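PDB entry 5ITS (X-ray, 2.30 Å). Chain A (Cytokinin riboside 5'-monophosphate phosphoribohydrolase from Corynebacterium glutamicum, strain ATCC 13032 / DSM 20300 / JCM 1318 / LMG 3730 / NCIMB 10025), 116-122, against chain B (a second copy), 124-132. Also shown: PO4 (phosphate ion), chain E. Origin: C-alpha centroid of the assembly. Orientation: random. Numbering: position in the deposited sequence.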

ATOM      1  N   GLY A 116       6.009  -0.871  -9.109  1.00 17.16           N
ATOM      2  CA  GLY A 116       5.108  -1.960  -8.780  1.00 18.42           C
ATOM      3  C   GLY A 116       4.489  -1.910  -7.367  1.00 17.74           C
ATOM      4  O   GLY A 116       3.971  -0.892  -6.902  1.00 17.59           O
ATOM      5  N   ALA A 117       4.533  -3.041  -6.701  1.00 16.75           N
ATOM      6  CA  ALA A 117       3.809  -3.181  -5.477  1.00 16.76           C
ATOM      7  C   ALA A 117       4.463  -2.353  -4.402  1.00 16.05           C
ATOM      8  O   ALA A 117       3.768  -1.818  -3.588  1.00 15.03           O
ATOM      9  CB  ALA A 117       3.719  -4.628  -5.073  1.00 17.28           C
ATOM     10  N   GLY A 118       5.777  -2.206  -4.446  1.00 16.33           N
ATOM     11  CA  GLY A 118       6.512  -1.449  -3.427  1.00 17.18           C
ATOM     12  C   GLY A 118       6.142   0.013  -3.533  1.00 17.85           C
ATOM     13  O   GLY A 118       5.887   0.700  -2.554  1.00 17.11           O
ATOM     14  N   THR A 119       6.076   0.469  -4.760  1.00 17.39           N
ATOM     15  CA  THR A 119       5.744   1.834  -5.021  1.00 17.45           C
ATOM     16  C   THR A 119       4.287   2.104  -4.614  1.00 17.15           C
ATOM     17  O   THR A 119       3.962   3.122  -3.973  1.00 15.67           O
ATOM     18  CB  THR A 119       6.000   2.113  -6.523  1.00 17.72           C
ATOM     19  OG1 THR A 119       7.413   2.061  -6.748  1.00 17.54           O
ATOM     20  CG2 THR A 119       5.461   3.459  -6.956  1.00 17.14           C
ATOM     21  N   LEU A 120       3.407   1.202  -5.006  1.00 16.74           N
ATOM     22  CA  LEU A 120       2.002   1.350  -4.663  1.00 16.40           C
ATOM     23  C   LEU A 120       1.840   1.529  -3.184  1.00 16.53           C
ATOM     24  O   LEU A 120       1.168   2.428  -2.730  1.00 16.77           O
ATOM     25  CB  LEU A 120       1.215   0.160  -5.129  1.00 16.17           C
ATOM     26  CG  LEU A 120       0.905   0.140  -6.617  1.00 17.00           C
ATOM     27  CD1 LEU A 120       0.467  -1.263  -6.974  1.00 18.10           C
ATOM     28  CD2 LEU A 120      -0.187   1.103  -7.037  1.00 16.74           C
ATOM     29  N   GLU A 121       2.499   0.675  -2.436  1.00 18.54           N
ATOM     30  CA  GLU A 121       2.459   0.640  -0.975  1.00 19.97           C
ATOM     31  C   GLU A 121       2.884   1.968  -0.371  1.00 17.65           C
ATOM     32  O   GLU A 121       2.239   2.470   0.488  1.00 18.26           O
ATOM     33  CB  GLU A 121       3.436  -0.472  -0.529  1.00 24.79           C
ATOM     34  CG  GLU A 121       3.638  -0.631   0.962  1.00 29.77           C
ATOM     35  CD  GLU A 121       4.991  -0.206   1.529  1.00 33.80           C
ATOM     36  OE1 GLU A 121       6.095  -0.680   1.125  1.00 38.12           O
ATOM     37  OE2 GLU A 121       4.937   0.594   2.481  1.00 42.74           O
ATOM     38  N   GLU A 122       4.000   2.521  -0.794  1.00 17.06           N
ATOM     39  CA  GLU A 122       4.458   3.832  -0.286  1.00 17.98           C
ATOM     40  C   GLU A 122       3.502   4.986  -0.643  1.00 16.24           C
ATOM     41  O   GLU A 122       3.202   5.842   0.189  1.00 15.68           O
ATOM     42  CB  GLU A 122       5.841   4.124  -0.847  1.00 19.87           C
ATOM     43  CG  GLU A 122       6.869   3.157  -0.279  1.00 23.56           C
ATOM     44  CD  GLU A 122       7.995   2.719  -1.231  1.00 27.87           C
ATOM     45  OE1 GLU A 122       8.076   3.240  -2.368  1.00 35.97           O
ATOM     46  OE2 GLU A 122       8.847   1.863  -0.826  1.00 31.39           O
TER
ATOM     47  N   PHE B 124      -1.423  -3.493  -0.144  1.00 17.41           N
ATOM     48  CA  PHE B 124      -0.134  -3.453  -0.816  1.00 17.77           C
ATOM     49  C   PHE B 124       1.043  -3.605   0.102  1.00 16.17           C
ATOM     50  O   PHE B 124       2.087  -4.098  -0.336  1.00 16.05           O
ATOM     51  CB  PHE B 124      -0.001  -2.158  -1.649  1.00 18.62           C
ATOM     52  CG  PHE B 124      -0.950  -2.116  -2.774  1.00 19.93           C
ATOM     53  CD1 PHE B 124      -1.085  -3.224  -3.606  1.00 20.11           C
ATOM     54  CD2 PHE B 124      -1.742  -1.018  -2.992  1.00 20.54           C
ATOM     55  CE1 PHE B 124      -1.994  -3.238  -4.640  1.00 18.98           C
ATOM     56  CE2 PHE B 124      -2.618  -1.019  -4.042  1.00 20.94           C
ATOM     57  CZ  PHE B 124      -2.739  -2.142  -4.865  1.00 19.99           C
ATOM     58  N   GLU B 125       0.914  -3.172   1.344  1.00 14.68           N
ATOM     59  CA  GLU B 125       2.011  -3.349   2.242  1.00 14.86           C
ATOM     60  C   GLU B 125       2.250  -4.826   2.532  1.00 14.53           C
ATOM     61  O   GLU B 125       3.310  -5.327   2.351  1.00 13.42           O
ATOM     62  CB  GLU B 125       1.816  -2.599   3.526  1.00 16.06           C
ATOM     63  CG  GLU B 125       3.092  -2.663   4.349  1.00 18.08           C
ATOM     64  CD  GLU B 125       3.084  -1.725   5.556  1.00 19.00           C
ATOM     65  OE1 GLU B 125       2.095  -1.795   6.297  1.00 21.25           O
ATOM     66  OE2 GLU B 125       4.058  -0.951   5.762  1.00 18.52           O
ATOM     67  N   VAL B 126       1.223  -5.522   2.941  1.00 15.70           N
ATOM     68  CA  VAL B 126       1.358  -6.931   3.265  1.00 16.02           C
ATOM     69  C   VAL B 126       1.718  -7.784   2.045  1.00 15.92           C
ATOM     70  O   VAL B 126       2.388  -8.781   2.198  1.00 15.48           O
ATOM     71  CB  VAL B 126       0.101  -7.532   3.963  1.00 14.90           C
ATOM     72  CG1 VAL B 126      -0.200  -6.812   5.266  1.00 15.10           C
ATOM     73  CG2 VAL B 126      -1.095  -7.524   3.051  1.00 15.05           C
ATOM     74  N   TRP B 127       1.263  -7.399   0.868  1.00 16.24           N
ATOM     75  CA  TRP B 127       1.639  -8.095  -0.340  1.00 17.53           C
ATOM     76  C   TRP B 127       3.129  -7.842  -0.642  1.00 17.69           C
ATOM     77  O   TRP B 127       3.881  -8.759  -1.048  1.00 17.13           O
ATOM     78  CB  TRP B 127       0.810  -7.582  -1.500  1.00 18.73           C
ATOM     79  CG  TRP B 127       0.863  -8.446  -2.677  1.00 20.64           C
ATOM     80  CD1 TRP B 127       0.868  -9.768  -2.666  1.00 22.26           C
ATOM     81  CD2 TRP B 127       0.846  -8.052  -4.050  1.00 21.93           C
ATOM     82  NE1 TRP B 127       0.869 -10.266  -3.942  1.00 24.50           N
ATOM     83  CE2 TRP B 127       0.863  -9.235  -4.818  1.00 23.71           C
ATOM     84  CE3 TRP B 127       0.841  -6.825  -4.708  1.00 22.39           C
ATOM     85  CZ2 TRP B 127       0.872  -9.243  -6.207  1.00 23.09           C
ATOM     86  CZ3 TRP B 127       0.846  -6.823  -6.114  1.00 22.78           C
ATOM     87  CH2 TRP B 127       0.868  -8.030  -6.837  1.00 22.96           C
ATOM     88  N   THR B 128       3.563  -6.594  -0.460  1.00 17.19           N
ATOM     89  CA  THR B 128       4.981  -6.284  -0.680  1.00 16.98           C
ATOM     90  C   THR B 128       5.813  -7.137   0.244  1.00 16.61           C
ATOM     91  O   THR B 128       6.797  -7.739  -0.160  1.00 15.00           O
ATOM     92  CB  THR B 128       5.266  -4.793  -0.505  1.00 16.53           C
ATOM     93  OG1 THR B 128       4.528  -4.116  -1.502  1.00 18.70           O
ATOM     94  CG2 THR B 128       6.660  -4.461  -0.780  1.00 16.65           C
ATOM     95  N   TRP B 129       5.382  -7.211   1.492  1.00 17.25           N
ATOM     96  CA  TRP B 129       6.118  -7.967   2.482  1.00 18.45           C
ATOM     97  C   TRP B 129       6.218  -9.474   2.183  1.00 18.00           C
ATOM     98  O   TRP B 129       7.222 -10.097   2.490  1.00 18.28           O
ATOM     99  CB  TRP B 129       5.490  -7.765   3.833  1.00 18.40           C
ATOM    100  CG  TRP B 129       5.695  -6.452   4.378  1.00 19.26           C
ATOM    101  CD1 TRP B 129       6.509  -5.472   3.923  1.00 20.68           C
ATOM    102  CD2 TRP B 129       5.083  -5.951   5.537  1.00 21.24           C
ATOM    103  NE1 TRP B 129       6.444  -4.364   4.741  1.00 20.45           N
ATOM    104  CE2 TRP B 129       5.571  -4.647   5.747  1.00 21.61           C
ATOM    105  CE3 TRP B 129       4.174  -6.482   6.435  1.00 22.02           C
ATOM    106  CZ2 TRP B 129       5.185  -3.892   6.803  1.00 24.06           C
ATOM    107  CZ3 TRP B 129       3.772  -5.723   7.474  1.00 23.74           C
ATOM    108  CH2 TRP B 129       4.270  -4.445   7.665  1.00 25.07           C
ATOM    109  N   GLN B 130       5.166 -10.035   1.626  1.00 16.68           N
ATOM    110  CA  GLN B 130       5.172 -11.389   1.165  1.00 16.94           C
ATOM    111  C   GLN B 130       6.282 -11.515   0.124  1.00 17.39           C
ATOM    112  O   GLN B 130       7.128 -12.382   0.202  1.00 17.57           O
ATOM    113  CB  GLN B 130       3.797 -11.725   0.592  1.00 17.56           C
ATOM    114  CG  GLN B 130       3.461 -13.186   0.473  1.00 17.95           C
ATOM    115  CD  GLN B 130       2.302 -13.426  -0.447  1.00 18.42           C
ATOM    116  OE1 GLN B 130       2.379 -13.172  -1.640  1.00 18.45           O
ATOM    117  NE2 GLN B 130       1.197 -13.883   0.115  1.00 20.75           N
ATOM    118  N   GLN B 131       6.359 -10.573  -0.785  1.00 18.90           N
ATOM    119  CA  GLN B 131       7.391 -10.630  -1.812  1.00 20.71           C
ATOM    120  C   GLN B 131       8.793 -10.482  -1.325  1.00 21.01           C
ATOM    121  O   GLN B 131       9.713 -10.919  -1.996  1.00 21.14           O
ATOM    122  CB  GLN B 131       7.179  -9.530  -2.810  1.00 23.15           C
ATOM    123  CG  GLN B 131       5.827  -9.653  -3.441  1.00 26.23           C
ATOM    124  CD  GLN B 131       5.525  -8.569  -4.433  1.00 28.60           C
ATOM    125  OE1 GLN B 131       4.446  -8.633  -5.040  1.00 32.01           O
ATOM    126  NE2 GLN B 131       6.456  -7.570  -4.614  1.00 27.75           N
ATOM    127  N   LEU B 132       8.969  -9.808  -0.197  1.00 20.37           N
ATOM    128  CA  LEU B 132      10.281  -9.617   0.347  1.00 20.95           C
ATOM    129  C   LEU B 132      10.657 -10.754   1.281  1.00 22.86           C
ATOM    130  O   LEU B 132      11.734 -10.723   1.887  1.00 25.38           O
ATOM    131  CB  LEU B 132      10.327  -8.319   1.154  1.00 21.31           C
ATOM    132  CG  LEU B 132      10.165  -7.005   0.394  1.00 21.66           C
ATOM    133  CD1 LEU B 132      10.097  -5.853   1.373  1.00 22.51           C
ATOM    134  CD2 LEU B 132      11.330  -6.804  -0.565  1.00 22.42           C
TER
HETATM  135  P   PO4 E 501       8.608  -1.858  -6.442  1.00 17.04           P
HETATM  136  O1  PO4 E 501       7.651  -3.045  -6.152  1.00 16.25           O
HETATM  137  O2  PO4 E 501       9.661  -2.243  -7.434  1.00 15.47           O
HETATM  138  O3  PO4 E 501       7.796  -0.697  -6.952  1.00 16.50           O
HETATM  139  O4  PO4 E 501       9.262  -1.365  -5.183  1.00 16.17           O
HETATM  140  O   HOH W   1       6.379  -1.283   4.306  1.00 15.54           O

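Two helices from two copies of the protein, running in roughly opposite directions, pack through small and apolar side chains and the aliphatic part of a glutamate, with no direct hydrogen bond between them, and a single water ties their acidic groups together. The axes approach to 8.5 Å with 147° between their N-to-C directions, and the stretches bury 389 Å² in all. The backbones come nearest where the CA atoms of Glu A121 and Phe B124 lie 4.8 Å apart; the CA atoms of Gly A118 and Thr B128 are 5.8 Å apart.

Ala A117, Leu A120 and Glu A121 point toward chain B and, like Phe B124 and Thr B128, are buried; Glu A121 has the largest covered area, 79 Å². The methyl of Ala A117 is small enough to sit close against the indole of Trp B127, CB to CE3 at 3.6 Å, and it also meets the amide end of Gln B131, CB to NE2 at 4.0 Å. Trp B127 leaves its helix sideways, but with chi1 in t its ring end comes nearer to chain A. Leu A120 (m, t) covers one face of the Phe B124 ring: its CB lies 3.8 Å from Phe B124 CD2, and its CD1 makes a CH-pi contact 4.0 Å from the ring centroid, 15° off the normal.

Thr B128, in the m rotamer, turns OG1 back to donate to Phe B124 O at 2.7 Å. This bond within its own helix satisfies the hydroxyl's proton, so the 3.2 Å approach of Thr B128 OG1 to Ala A117 O is a packing contact.

Glu A121 lays its aliphatic part on the other helix, with CG 3.4 Å from Glu B125 CA. Its carboxylate OE2 comes within 3.7 Å of Glu B125 OE2, a closeness of like charges that water 1 helps to accommodate: the water donates to Glu B125 OE2 at 2.8 Å and, weakly, to Glu A121 OE2 at 3.0 Å, while accepting from Trp B129 NE1 at 3.1 Å.

The start of the chain A helix holds a phosphate ion, probably from the crystallisation liquor. Gly A116 N (2.8 Å) and Thr A119 N (3.0 Å) donate to PO4 O3, as does OG1 (2.8 Å) of Thr A119, whose CA-to-CB bond points away from chain B, while Gly A118 N donates to PO4 O1 at 2.7 Å. Glycine suits position Gly A118 because a CB there would fall 2.0 Å from PO4 O4.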